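Local coordinates for C24 protein (Bizionia argentinensis JUB59, PDB 6OV6) that is of unknown function but is probably the receptor-binding tip of a temperate bacteriophage long tail fiber, a trimeric protein that binds manganese, at residues 50-55 / 64-69; 74-79 / 101-106. All blocks are in the same frame, centred on the assembly; numbering follows the deposited sequence.

Contact 1. Residues 50-55 / 64-69; sequences STTTDG and FKFVGG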
loop_
_atom_site.group_PDB
_atom_site.type_symbol
_atom_site.label_atom_id
_atom_site.label_comp_id
_atom_site.label_asym_id
_atom_site.label_seq_id
_atom_site.Cartn_x
_atom_site.Cartn_y
_atom_site.Cartn_z
ATOM N N SER A 50 -24.373 -39.986 -6.025
ATOM C CA SER A 50 -24.034 -41.054 -5.083
ATOM C C SER A 50 -22.908 -41.980 -5.642
ATOM O O SER A 50 -22.445 -42.874 -4.938
ATOM C CB SER A 50 -25.287 -41.874 -4.764
ATOM O OG SER A 50 -25.709 -42.609 -5.905
ATOM N N THR A 51 -22.500 -41.734 -6.910
ATOM C CA THR A 51 -21.509 -42.458 -7.709
ATOM C C THR A 51 -20.115 -41.752 -7.795
ATOM O O THR A 51 -20.002 -40.519 -7.698
ATOM C CB THR A 51 -22.157 -42.707 -9.096
ATOM O OG1 THR A 51 -23.210 -43.657 -8.936
ATOM C CG2 THR A 51 -21.192 -43.197 -10.177
ATOM N N THR A 52 -19.058 -42.572 -7.949
ATOM C CA THR A 52 -17.679 -42.160 -8.220
ATOM C C THR A 52 -17.287 -42.976 -9.449
ATOM O O THR A 52 -17.473 -44.201 -9.460
ATOM C CB THR A 52 -16.731 -42.420 -7.039
ATOM O OG1 THR A 52 -17.193 -41.728 -5.888
ATOM C CG2 THR A 52 -15.286 -41.989 -7.334
ATOM N N THR A 53 -16.777 -42.307 -10.492
ATOM C CA THR A 53 -16.343 -42.989 -11.712
ATOM C C THR A 53 -15.080 -43.804 -11.453
ATOM O O THR A 53 -14.411 -43.634 -10.430
ATOM C CB THR A 53 -16.083 -41.965 -12.843
ATOM O OG1 THR A 53 -15.056 -41.050 -12.436
ATOM C CG2 THR A 53 -17.353 -41.197 -13.258
ATOM N N ASP A 54 -14.763 -44.682 -12.395
ATOM C CA ASP A 54 -13.542 -45.464 -12.412
ATOM C C ASP A 54 -12.379 -44.490 -12.634
ATOM O O ASP A 54 -12.577 -43.343 -13.057
ATOM C CB ASP A 54 -13.584 -46.477 -13.562
ATOM C CG ASP A 54 -14.510 -47.662 -13.329
ATOM O OD1 ASP A 54 -15.019 -47.807 -12.197
ATOM O OD2 ASP A 54 -14.695 -48.461 -14.271
ATOM N N GLY A 55 -11.181 -44.930 -12.316
ATOM C CA GLY A 55 -10.030 -44.072 -12.504
ATOM C C GLY A 55 -8.742 -44.802 -12.252
ATOM O O GLY A 55 -8.643 -46.019 -12.479
ATOM N N PHE A 64 -2.506 -47.962 -9.511
ATOM C CA PHE A 64 -3.614 -48.909 -9.663
ATOM C C PHE A 64 -4.768 -48.378 -10.442
ATOM O O PHE A 64 -5.160 -47.225 -10.256
ATOM C CB PHE A 64 -4.211 -49.304 -8.288
ATOM C CG PHE A 64 -3.359 -50.131 -7.365
ATOM C CD1 PHE A 64 -3.148 -51.485 -7.611
ATOM C CD2 PHE A 64 -2.763 -49.561 -6.245
ATOM C CE1 PHE A 64 -2.365 -52.251 -6.754
ATOM C CE2 PHE A 64 -1.978 -50.330 -5.391
ATOM C CZ PHE A 64 -1.811 -51.677 -5.640
ATOM N N LYS A 65 -5.444 -49.285 -11.181
ATOM C CA LYS A 65 -6.745 -49.004 -11.773
ATOM C C LYS A 65 -7.699 -48.933 -10.552
ATOM O O LYS A 65 -7.542 -49.707 -9.594
ATOM C CB LYS A 65 -7.211 -50.151 -12.693
ATOM C CG LYS A 65 -6.490 -50.196 -14.037
ATOM C CD LYS A 65 -6.621 -51.560 -14.723
ATOM C CE LYS A 65 -5.639 -51.715 -15.867
ATOM N NZ LYS A 65 -5.685 -53.083 -16.446
ATOM N N PHE A 66 -8.627 -47.976 -10.577
ATOM C CA PHE A 66 -9.627 -47.785 -9.544
ATOM C C PHE A 66 -10.965 -48.146 -10.148
ATOM O O PHE A 66 -11.323 -47.631 -11.224
ATOM C CB PHE A 66 -9.648 -46.336 -9.011
ATOM C CG PHE A 66 -10.712 -46.102 -7.959
ATOM C CD1 PHE A 66 -10.469 -46.397 -6.623
ATOM C CD2 PHE A 66 -11.966 -45.601 -8.308
ATOM C CE1 PHE A 66 -11.453 -46.186 -5.646
ATOM C CE2 PHE A 66 -12.946 -45.367 -7.325
ATOM C CZ PHE A 66 -12.682 -45.663 -6.001
ATOM N N VAL A 67 -11.708 -49.014 -9.450
ATOM C CA VAL A 67 -13.053 -49.414 -9.880
ATOM C C VAL A 67 -14.050 -48.651 -9.002
ATOM O O VAL A 67 -14.103 -48.855 -7.789
ATOM C CB VAL A 67 -13.274 -50.957 -9.860
ATOM C CG1 VAL A 67 -14.744 -51.318 -10.171
ATOM C CG2 VAL A 67 -12.337 -51.653 -10.844
ATOM N N GLY A 68 -14.779 -47.734 -9.619
ATOM C CA GLY A 68 -15.772 -46.928 -8.925
ATOM C C GLY A 68 -17.088 -47.648 -8.716
ATOM O O GLY A 68 -17.174 -48.872 -8.858
ATOM N N GLY A 69 -18.101 -46.868 -8.385
ATOM C CA GLY A 69 -19.461 -47.318 -8.100
ATOM C C GLY A 69 -20.051 -46.409 -7.048
ATOM O O GLY A 69 -19.692 -45.226 -7.002
#
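The Phe-66 ring turns its edge to the partner strand: the carbonyl O of Thr-53 lies in the ring plane, 3.8 Å from CD2, while Thr-52 CG2 approaches CE2 obliquely. Outside the pair, Trp-111 stacks on this ring and Phe-102 meets it edge-to-face. The backbone forms a beta hairpin, strands 51-59 and 62-70, interrupted between its two hydrogen-bonded pairs. At Gly-55 and Phe-66 two bonds close the pair, Phe-66 N to Gly-55 O being 2.7 Å; both donors stand above the acceptor's carbonyl plane, off its lone pairs. At Thr-52 and Gly-69 the bonds instead lie in the carbonyl planes, 2.9 Å between Thr-52 N and Gly-69 O. Between these pairs Gly-68 CA comes within 3.3 Å of Thr-52 O in a CA-H...O contact. Phe-66 CG is anti to the backbone N (chi1 178°), and the Thr-52 side chain, on the same sheet face, crosses it at about a right angle. Asp-54 bridges the interruption: with CG beside its own backbone N (chi1 -74°), OD1 accepts Gly-68 N through its anti lone pair at 2.6 Å, with an N-H...O angle of 153°.

Contact 2. Residues 74-79 / 101-106; sequences RVKILE and TFASGT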
loop_
_atom_site.group_PDB
_atom_site.type_symbol
_atom_site.label_atom_id
_atom_site.label_comp_id
_atom_site.label_asym_id
_atom_site.label_seq_id
_atom_site.Cartn_x
_atom_site.Cartn_y
_atom_site.Cartn_z
ATOM N N ARG A 74 -14.472 -45.819 2.591
ATOM C CA ARG A 74 -13.191 -46.531 2.519
ATOM C C ARG A 74 -12.944 -47.247 1.211
ATOM O O ARG A 74 -13.877 -47.630 0.514
ATOM C CB ARG A 74 -12.976 -47.487 3.720
ATOM C CG ARG A 74 -13.150 -46.805 5.079
ATOM C CD ARG A 74 -12.846 -47.700 6.253
ATOM N NE ARG A 74 -11.407 -47.831 6.479
ATOM C CZ ARG A 74 -10.674 -46.958 7.163
ATOM N NH1 ARG A 74 -11.231 -45.861 7.665
ATOM N NH2 ARG A 74 -9.373 -47.153 7.316
ATOM N N VAL A 75 -11.652 -47.429 0.881
ATOM C CA VAL A 75 -11.200 -48.140 -0.312
ATOM C C VAL A 75 -10.176 -49.184 0.097
ATOM O O VAL A 75 -9.559 -49.079 1.164
ATOM C CB VAL A 75 -10.670 -47.224 -1.475
ATOM C CG1 VAL A 75 -11.785 -46.337 -2.025
ATOM C CG2 VAL A 75 -9.446 -46.394 -1.064
ATOM N N LYS A 76 -9.962 -50.171 -0.764
ATOM C CA LYS A 76 -8.932 -51.163 -0.496
ATOM C C LYS A 76 -8.374 -51.745 -1.761
ATOM O O LYS A 76 -9.029 -51.688 -2.797
ATOM C CB LYS A 76 -9.340 -52.207 0.575
ATOM C CG LYS A 76 -9.793 -53.562 0.094
ATOM C CD LYS A 76 -10.466 -54.372 1.196
ATOM C CE LYS A 76 -9.521 -54.895 2.238
ATOM N NZ LYS A 76 -10.256 -55.691 3.269
ATOM N N ILE A 77 -7.157 -52.294 -1.676
ATOM C CA ILE A 77 -6.561 -52.998 -2.794
ATOM C C ILE A 77 -7.183 -54.403 -2.775
ATOM O O ILE A 77 -7.045 -55.097 -1.776
ATOM C CB ILE A 77 -5.002 -53.045 -2.674
ATOM C CG1 ILE A 77 -4.383 -51.602 -2.787
ATOM C CG2 ILE A 77 -4.395 -54.032 -3.709
ATOM C CD1 ILE A 77 -2.990 -51.456 -2.127
ATOM N N LEU A 78 -7.878 -54.798 -3.853
ATOM C CA LEU A 78 -8.449 -56.135 -3.981
ATOM C C LEU A 78 -7.629 -56.955 -4.962
ATOM O O LEU A 78 -7.009 -56.406 -5.876
ATOM C CB LEU A 78 -9.912 -56.115 -4.450
ATOM C CG LEU A 78 -10.964 -55.600 -3.466
ATOM C CD1 LEU A 78 -12.338 -55.938 -3.990
ATOM C CD2 LEU A 78 -10.825 -56.250 -2.071
ATOM N N GLU A 79 -7.597 -58.264 -4.720
ATOM C CA GLU A 79 -6.936 -59.231 -5.572
ATOM C C GLU A 79 -7.976 -60.290 -5.898
ATOM O O GLU A 79 -8.363 -61.087 -5.028
ATOM C CB GLU A 79 -5.700 -59.838 -4.902
ATOM C CG GLU A 79 -4.892 -60.645 -5.893
ATOM C CD GLU A 79 -3.566 -61.200 -5.421
ATOM O OE1 GLU A 79 -3.373 -61.361 -4.195
ATOM O OE2 GLU A 79 -2.745 -61.553 -6.295
ATOM N N THR A 101 -10.766 -50.480 -5.090
ATOM C CA THR A 101 -12.207 -50.234 -5.130
ATOM C C THR A 101 -12.761 -49.824 -3.769
ATOM O O THR A 101 -12.055 -49.928 -2.761
ATOM C CB THR A 101 -12.983 -51.378 -5.834
ATOM O OG1 THR A 101 -14.264 -50.869 -6.201
ATOM C CG2 THR A 101 -13.146 -52.618 -4.973
ATOM N N PHE A 102 -14.039 -49.398 -3.725
ATOM C CA PHE A 102 -14.679 -49.111 -2.450
ATOM C C PHE A 102 -14.858 -50.441 -1.741
ATOM O O PHE A 102 -15.311 -51.429 -2.344
ATOM C CB PHE A 102 -16.030 -48.412 -2.640
ATOM C CG PHE A 102 -15.902 -47.012 -3.190
ATOM C CD1 PHE A 102 -15.320 -46.000 -2.432
ATOM C CD2 PHE A 102 -16.367 -46.705 -4.460
ATOM C CE1 PHE A 102 -15.207 -44.697 -2.938
ATOM C CE2 PHE A 102 -16.271 -45.406 -4.958
ATOM C CZ PHE A 102 -15.693 -44.408 -4.191
ATOM N N ALA A 103 -14.404 -50.485 -0.497
ATOM C CA ALA A 103 -14.415 -51.676 0.334
ATOM C C ALA A 103 -14.199 -51.309 1.778
ATOM O O ALA A 103 -14.113 -50.128 2.097
ATOM C CB ALA A 103 -13.371 -52.687 -0.152
ATOM N N SER A 104 -14.209 -52.287 2.673
ATOM C CA SER A 104 -14.071 -51.999 4.100
ATOM C C SER A 104 -13.267 -53.122 4.756
ATOM O O SER A 104 -12.824 -54.042 4.062
ATOM C CB SER A 104 -15.456 -51.850 4.734
ATOM O OG SER A 104 -16.347 -52.850 4.253
ATOM N N GLY A 105 -13.061 -53.024 6.068
ATOM C CA GLY A 105 -12.317 -54.031 6.824
ATOM C C GLY A 105 -10.815 -53.837 6.815
ATOM O O GLY A 105 -10.326 -52.795 6.383
ATOM N N THR A 106 -10.085 -54.859 7.289
ATOM C CA THR A 106 -8.620 -54.896 7.394
ATOM C C THR A 106 -7.966 -54.522 6.068
ATOM O O THR A 106 -8.270 -55.132 5.044
ATOM C CB THR A 106 -8.178 -56.277 7.942
ATOM O OG1 THR A 106 -8.705 -56.408 9.262
ATOM C CG2 THR A 106 -6.653 -56.464 7.976
HETATM O O HOH W 1 -16.084 -48.431 2.555
#
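Three main-chain hydrogen bonds and two from the Lys-76 ammonium form the first shell of this antiparallel strand pairing within a mixed beta-sheet, where strand 96-102 lies between strands 62-70 and 74-81. Lys-76 and Thr-101 are a hydrogen-bonded pair: Lys-76 N lies 2.9 Å from Thr-101 O, nearly along the C=O axis, and Thr-101 N returns a bond to Lys-76 O in the carbonyl plane. The next pair, Val-75 with Phe-102, is non-hydrogen-bonded, with CA atoms 4.2 Å apart. Beyond it Ala-103 N reaches Arg-74 O from 41° above the carbonyl plane, as the chain leaves the strand and turns across its partner, the segment directions differing by 96°. The Lys-76 chain bends at chi3 (-73°), bringing its ammonium to the 104-106 turn, where two carbonyls grip it: NZ stands 3.2 Å from Ser-104 O and 2.7 Å from Thr-106 O.

Side chains pack on both faces. Val-75 CG1, anti to its carbonyl carbon, touches Phe-102 CD1 at 3.6 Å, and Arg-74 O sits in plane at the edge of the Phe-102 ring. On the face of Lys-76 and Thr-101, Leu-78 CD1 meets Thr-101 CG2 obliquely at 3.6 Å. The aliphatic part of Lys-76 runs along Ala-103, Lys-76 CD lying 3.6 Å from Ala-103 CB.

Further out, Trp-111 meets the Phe-102 ring edge-to-face, and Ser-108 OG accepts from Arg-74 NE. A water that accepts weakly from Arg-74 N lies 2.6 Å from Ala-103 O, probably donating to it.

Both contacts belong to one mixed sheet, in which strands 62-70 and 96-102 run parallel as neighbours; their centres are 12 Å apart. Contact 1 is partly buried and pairs the arms of a hairpin close in sequence, whereas contact 2 lies at the surface and joins segments with 21 residues between them. Each mixes main-chain bonds with one polar side chain gripping backbone: a carboxylate receiving an N-H in contact 1, an ammonium donating to carbonyls in contact 2. A shared apolar cluster connects them, with Phe-66 CE1 and Val-75 CG1 3.6 Å apart and Phe-64 on Ile-77, and Val-67 O probably accepts from Thr-101 OG1 at 2.6 Å.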